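Local coordinates for CRP-like protein Clp (Xanthomonas campestris pv. campestris, PDB 3IWZ) that regulates virulence-gene transcription as a homodimeric DNA-binding activator and repressor whose DNA binding c-di-GMP appears to abolish, at residues 54-59 with 96-101; 89-94 with 116-121. All coordinates share one frame; numbering follows the deposited sequence.

Contact 1 (54-59 with 96-101)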
# COMPACT_ATOMS: atom_id res chain seq x y z
N THR D 54 -9.58 12.01 13.16
CA THR D 54 -9.23 13.18 12.37
C THR D 54 -8.53 12.92 11.04
O THR D 54 -7.72 12.01 10.90
CB THR D 54 -8.34 14.12 13.21
OG1 THR D 54 -9.04 14.51 14.39
CG2 THR D 54 -7.95 15.35 12.41
N LEU D 55 -8.86 13.74 10.06
CA LEU D 55 -8.27 13.63 8.74
C LEU D 55 -7.39 14.87 8.61
O LEU D 55 -7.71 15.92 9.16
CB LEU D 55 -9.36 13.67 7.67
CG LEU D 55 -9.15 13.16 6.25
CD1 LEU D 55 -9.91 14.08 5.30
CD2 LEU D 55 -7.69 13.13 5.88
N TYR D 56 -6.28 14.75 7.90
CA TYR D 56 -5.41 15.90 7.71
C TYR D 56 -5.22 16.19 6.23
O TYR D 56 -5.17 15.28 5.41
CB TYR D 56 -4.04 15.65 8.33
CG TYR D 56 -4.05 15.62 9.84
CD1 TYR D 56 -4.14 16.80 10.58
CD2 TYR D 56 -3.95 14.42 10.53
CE1 TYR D 56 -4.10 16.79 11.96
CE2 TYR D 56 -3.92 14.39 11.92
CZ TYR D 56 -3.99 15.58 12.62
OH TYR D 56 -3.95 15.55 13.99
N TYR D 57 -5.13 17.48 5.91
CA TYR D 57 -4.90 17.93 4.55
C TYR D 57 -3.66 18.83 4.63
O TYR D 57 -3.67 19.83 5.35
CB TYR D 57 -6.09 18.74 4.05
CG TYR D 57 -5.87 19.37 2.70
CD1 TYR D 57 -6.21 18.70 1.53
CD2 TYR D 57 -5.31 20.64 2.59
CE1 TYR D 57 -5.99 19.27 0.28
CE2 TYR D 57 -5.09 21.23 1.35
CZ TYR D 57 -5.43 20.54 0.20
OH TYR D 57 -5.22 21.12 -1.03
N VAL D 58 -2.61 18.45 3.92
CA VAL D 58 -1.36 19.21 3.92
C VAL D 58 -1.51 20.48 3.09
O VAL D 58 -1.56 20.42 1.86
CB VAL D 58 -0.19 18.40 3.32
CG1 VAL D 58 1.10 19.21 3.43
CG2 VAL D 58 -0.05 17.06 4.01
N ILE D 59 -1.58 21.63 3.76
CA ILE D 59 -1.71 22.90 3.07
C ILE D 59 -0.35 23.38 2.58
O ILE D 59 -0.21 23.88 1.46
CB ILE D 59 -2.33 23.98 3.99
CG1 ILE D 59 -3.82 23.68 4.18
CG2 ILE D 59 -2.13 25.37 3.38
CD1 ILE D 59 -4.59 24.72 4.96
N ASP D 96 -10.01 2.64 16.18
CA ASP D 96 -9.92 3.57 17.28
C ASP D 96 -8.54 4.20 17.31
O ASP D 96 -8.34 5.24 17.93
CB ASP D 96 -10.17 2.85 18.61
CG ASP D 96 -11.50 2.11 18.65
OD1 ASP D 96 -11.75 1.40 19.65
OD2 ASP D 96 -12.31 2.23 17.69
N THR D 97 -7.58 3.57 16.62
CA THR D 97 -6.21 4.06 16.62
C THR D 97 -5.50 4.19 15.26
O THR D 97 -5.96 3.66 14.24
CB THR D 97 -5.36 3.18 17.53
OG1 THR D 97 -5.36 1.84 17.01
CG2 THR D 97 -5.94 3.15 18.95
N ARG D 98 -4.38 4.90 15.28
CA ARG D 98 -3.54 5.10 14.11
C ARG D 98 -2.67 3.87 13.95
O ARG D 98 -2.43 3.14 14.91
CB ARG D 98 -2.61 6.31 14.30
CG ARG D 98 -3.30 7.65 14.49
CD ARG D 98 -4.07 8.08 13.28
NE ARG D 98 -4.62 9.41 13.48
CZ ARG D 98 -5.49 10.00 12.66
NH1 ARG D 98 -5.91 9.37 11.57
NH2 ARG D 98 -5.96 11.22 12.96
N GLU D 99 -2.18 3.64 12.74
CA GLU D 99 -1.33 2.49 12.49
C GLU D 99 0.07 2.93 12.04
O GLU D 99 0.99 2.12 11.93
CB GLU D 99 -1.95 1.58 11.42
CG GLU D 99 -1.77 0.09 11.74
CD GLU D 99 -2.59 -0.33 12.94
OE1 GLU D 99 -2.04 -1.01 13.82
OE2 GLU D 99 -3.78 0.02 12.99
N VAL D 100 0.24 4.23 11.80
CA VAL D 100 1.54 4.73 11.36
C VAL D 100 1.86 6.07 12.00
O VAL D 100 1.02 6.68 12.67
CB VAL D 100 1.57 4.94 9.83
CG1 VAL D 100 1.18 3.67 9.11
CG2 VAL D 100 0.65 6.08 9.43
N ILE D 101 3.09 6.53 11.76
CA ILE D 101 3.58 7.81 12.24
C ILE D 101 3.48 8.85 11.13
O ILE D 101 3.84 8.57 9.99
CB ILE D 101 5.08 7.78 12.60
CG1 ILE D 101 5.38 6.72 13.65
CG2 ILE D 101 5.51 9.15 13.11
CD1 ILE D 101 6.86 6.66 14.06

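Contact 2 (89-94 with 116-121)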
# COMPACT_ATOMS: atom_id res chain seq x y z
N MET D 89 -6.96 6.87 6.83
CA MET D 89 -7.40 5.49 7.03
C MET D 89 -8.69 5.32 7.84
O MET D 89 -9.60 4.63 7.40
CB MET D 89 -6.29 4.65 7.67
CG MET D 89 -6.56 3.15 7.55
SD MET D 89 -5.29 2.09 8.29
CE MET D 89 -5.99 1.81 9.92
N GLY D 90 -8.76 5.94 9.01
CA GLY D 90 -9.94 5.84 9.84
C GLY D 90 -11.22 6.29 9.15
O GLY D 90 -12.32 5.94 9.59
N LEU D 91 -11.10 7.05 8.07
CA LEU D 91 -12.28 7.50 7.34
C LEU D 91 -12.86 6.36 6.48
O LEU D 91 -13.96 6.47 5.93
CB LEU D 91 -11.91 8.67 6.42
CG LEU D 91 -12.99 9.15 5.46
CD1 LEU D 91 -14.16 9.70 6.25
CD2 LEU D 91 -12.41 10.22 4.53
N PHE D 92 -12.11 5.27 6.40
CA PHE D 92 -12.51 4.13 5.58
C PHE D 92 -12.57 2.83 6.37
O PHE D 92 -13.41 1.97 6.10
CB PHE D 92 -11.52 3.95 4.44
CG PHE D 92 -11.52 5.08 3.46
CD1 PHE D 92 -12.46 5.11 2.44
CD2 PHE D 92 -10.58 6.10 3.55
CE1 PHE D 92 -12.46 6.14 1.51
CE2 PHE D 92 -10.57 7.14 2.62
CZ PHE D 92 -11.50 7.16 1.60
N ILE D 93 -11.66 2.68 7.32
CA ILE D 93 -11.61 1.48 8.13
C ILE D 93 -11.79 1.87 9.58
O ILE D 93 -10.80 2.14 10.29
CB ILE D 93 -10.26 0.76 8.00
CG1 ILE D 93 -9.94 0.48 6.54
CG2 ILE D 93 -10.29 -0.54 8.78
CD1 ILE D 93 -8.56 -0.11 6.34
N GLU D 94 -13.04 1.90 10.03
CA GLU D 94 -13.36 2.25 11.40
C GLU D 94 -12.33 1.61 12.32
O GLU D 94 -12.20 0.39 12.40
CB GLU D 94 -14.77 1.74 11.76
CG GLU D 94 -15.89 2.41 10.96
CD GLU D 94 -17.23 1.70 11.11
OE1 GLU D 94 -17.72 1.60 12.25
OE2 GLU D 94 -17.78 1.25 10.08
N GLU D 116 -16.28 12.26 11.59
CA GLU D 116 -17.70 12.41 11.87
C GLU D 116 -18.30 13.66 11.26
O GLU D 116 -19.37 13.60 10.66
CB GLU D 116 -17.93 12.41 13.38
CG GLU D 116 -19.09 11.52 13.81
CD GLU D 116 -18.82 10.84 15.14
OE1 GLU D 116 -18.80 11.53 16.18
OE2 GLU D 116 -18.62 9.60 15.13
N ARG D 117 -17.61 14.78 11.40
CA ARG D 117 -18.09 16.04 10.85
C ARG D 117 -17.87 16.13 9.35
O ARG D 117 -18.41 17.02 8.71
CB ARG D 117 -17.42 17.24 11.53
CG ARG D 117 -18.27 17.85 12.64
CD ARG D 117 -19.66 18.24 12.12
NE ARG D 117 -19.65 19.46 11.31
CZ ARG D 117 -20.66 19.86 10.54
NH1 ARG D 117 -21.78 19.14 10.48
NH2 ARG D 117 -20.57 21.00 9.86
N LEU D 118 -17.08 15.22 8.80
CA LEU D 118 -16.83 15.25 7.36
C LEU D 118 -18.01 14.62 6.63
O LEU D 118 -18.62 15.26 5.77
CB LEU D 118 -15.55 14.49 7.01
CG LEU D 118 -15.14 14.57 5.53
CD1 LEU D 118 -14.90 16.02 5.15
CD2 LEU D 118 -13.88 13.77 5.29
N GLN D 119 -18.35 13.39 7.00
CA GLN D 119 -19.46 12.69 6.37
C GLN D 119 -20.79 13.39 6.67
O GLN D 119 -21.74 13.29 5.90
CB GLN D 119 -19.48 11.22 6.82
CG GLN D 119 -18.18 10.48 6.47
CD GLN D 119 -18.28 8.97 6.62
OE1 GLN D 119 -18.69 8.45 7.66
NE2 GLN D 119 -17.88 8.25 5.58
N GLN D 120 -20.85 14.09 7.80
CA GLN D 120 -22.06 14.83 8.13
C GLN D 120 -22.12 15.97 7.11
O GLN D 120 -23.19 16.37 6.67
CB GLN D 120 -22.01 15.40 9.55
CG GLN D 120 -22.10 14.36 10.65
CD GLN D 120 -22.05 14.97 12.05
OE1 GLN D 120 -21.88 14.27 13.05
NE2 GLN D 120 -22.21 16.29 12.12
N LEU D 121 -20.95 16.48 6.75
CA LEU D 121 -20.86 17.54 5.76
C LEU D 121 -21.07 16.93 4.38
O LEU D 121 -21.57 17.59 3.47
CB LEU D 121 -19.49 18.23 5.81
CG LEU D 121 -19.23 19.24 6.94
CD1 LEU D 121 -17.81 19.80 6.81
CD2 LEU D 121 -20.25 20.37 6.86

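Contact 1 (54-59 with 96-101)
A backbone gap of 10.0 Å between Thr54 CA and Arg98 CA separates strand 54-58 from the irregular segment 96-101, and the Arg98 side chain bridges it. Its CB leaves the chain toward the strand; the chain bends at chi2, then runs extended to the guanidinium. The end of that group meets one acceptor with two nitrogens. Arg98 NH2 donates to Thr54 O at 2.8 Å with a nearly straight N-H...O angle of 162°, whereas Arg98 NH1 reaches the same oxygen at 3.3 Å through a more bent bond. Both end nitrogens share this oxygen, an end-on grip, and Thr54 O lies within 1° of the guanidinium plane, which should limit rotation of the group. Relative to the carbonyl, NH1 stands almost in line with C=O, while NH2 is tilted out of the carbonyl plane. The Tyr56 ring crosses the guanidinium at a slant: its CE2 is 3.9 Å from Arg98 NH2, with the two planes 38° apart. Thr54 CG2 covers part of one face of that ring, 4.0 Å above it.

The fold is the cyclic nucleotide-binding beta-roll of CRP-family regulators, and both segments lie within the region assigned to binding a nucleoside 3',5'-cyclic phosphate. Phe46 adds a cation-pi contact to Arg98, and Gly87 O accepts a weak bond from NH1. Strand 54-58 itself lies between strands 108-114 and 85-86 in an antiparallel sheet, with Tyr57 packed on helix 24-32.

Contact 2 (89-94 with 116-121)
Leu91 and Leu118 meet methyl to methyl, with CD2 of each 3.9 Å from CD2 of the other, and their side chains cross at about a right angle. Only the branch ends touch in this crossing: Leu118 CD2 is also 4.2 Å from Leu91 CD1, so it sits near both methyls of the opposing leucine. Both residues have CG anti to the backbone N (chi1 173° for Leu91 and -175° for Leu118), but their starting directions differ. The CB of Leu118 points at the facing segment, whereas that of Leu91 leaves at a slant and depends on its outer atoms to close the gap. The backbones remain well apart, 8.6 Å between Leu91 CA and Glu116 CA.

Gln119 comes to Leu91 obliquely. Its CB also points across, and the chain is extended beyond CG, laying the aliphatic part and the amide beside the other methyl of Leu91. Leu91 CD1 is 4.1 Å from Gln119 CG and 4.0 Å from Gln119 NE2, distances of van der Waals contact. The two methyls of Leu91 thus have different nearest partners, CD2 an apolar one and CD1 a partly polar one.

In the cyclic nucleotide-binding domain, this pairing joins the turn following strand 85-86 to the short helix 115-122 that follows strand 108-114. The turn has helical backbone angles at 89-91, and Met89 O accepts from both Phe92 N and Ile93 N, each at 2.8 Å.

Leu91 CG lies 4.2 Å above one face of the Phe92 ring, offset toward its rim. From the second subunit of the homodimer, Tyr135 packs on Gln119, meets the Phe92 ring with planes about 20° apart, and hydrogen-bonds through its OH to Leu91 O.

In the fold
Contacts 1 and 2 lie on the same side of the chain's centre, about 12 Å apart between their own centres, and all four segments fall in the cyclic nucleotide-binding domain. Along the chain they interleave: 54-59, 89-94, 96-101, then 116-121. Segments 89-94 and 96-101 share one loop between strands 85-86 and 101-104, so this loop reaches strand 54-58 at one end and helix 115-122 at the other. The contacts also touch directly, Leu55 CD1 lying 4.0 Å from Leu118 CD2. Both border the second subunit; Glu99 of this chain forms a salt bridge to Arg150 of the second subunit, placing the shared loop at the dimer interface.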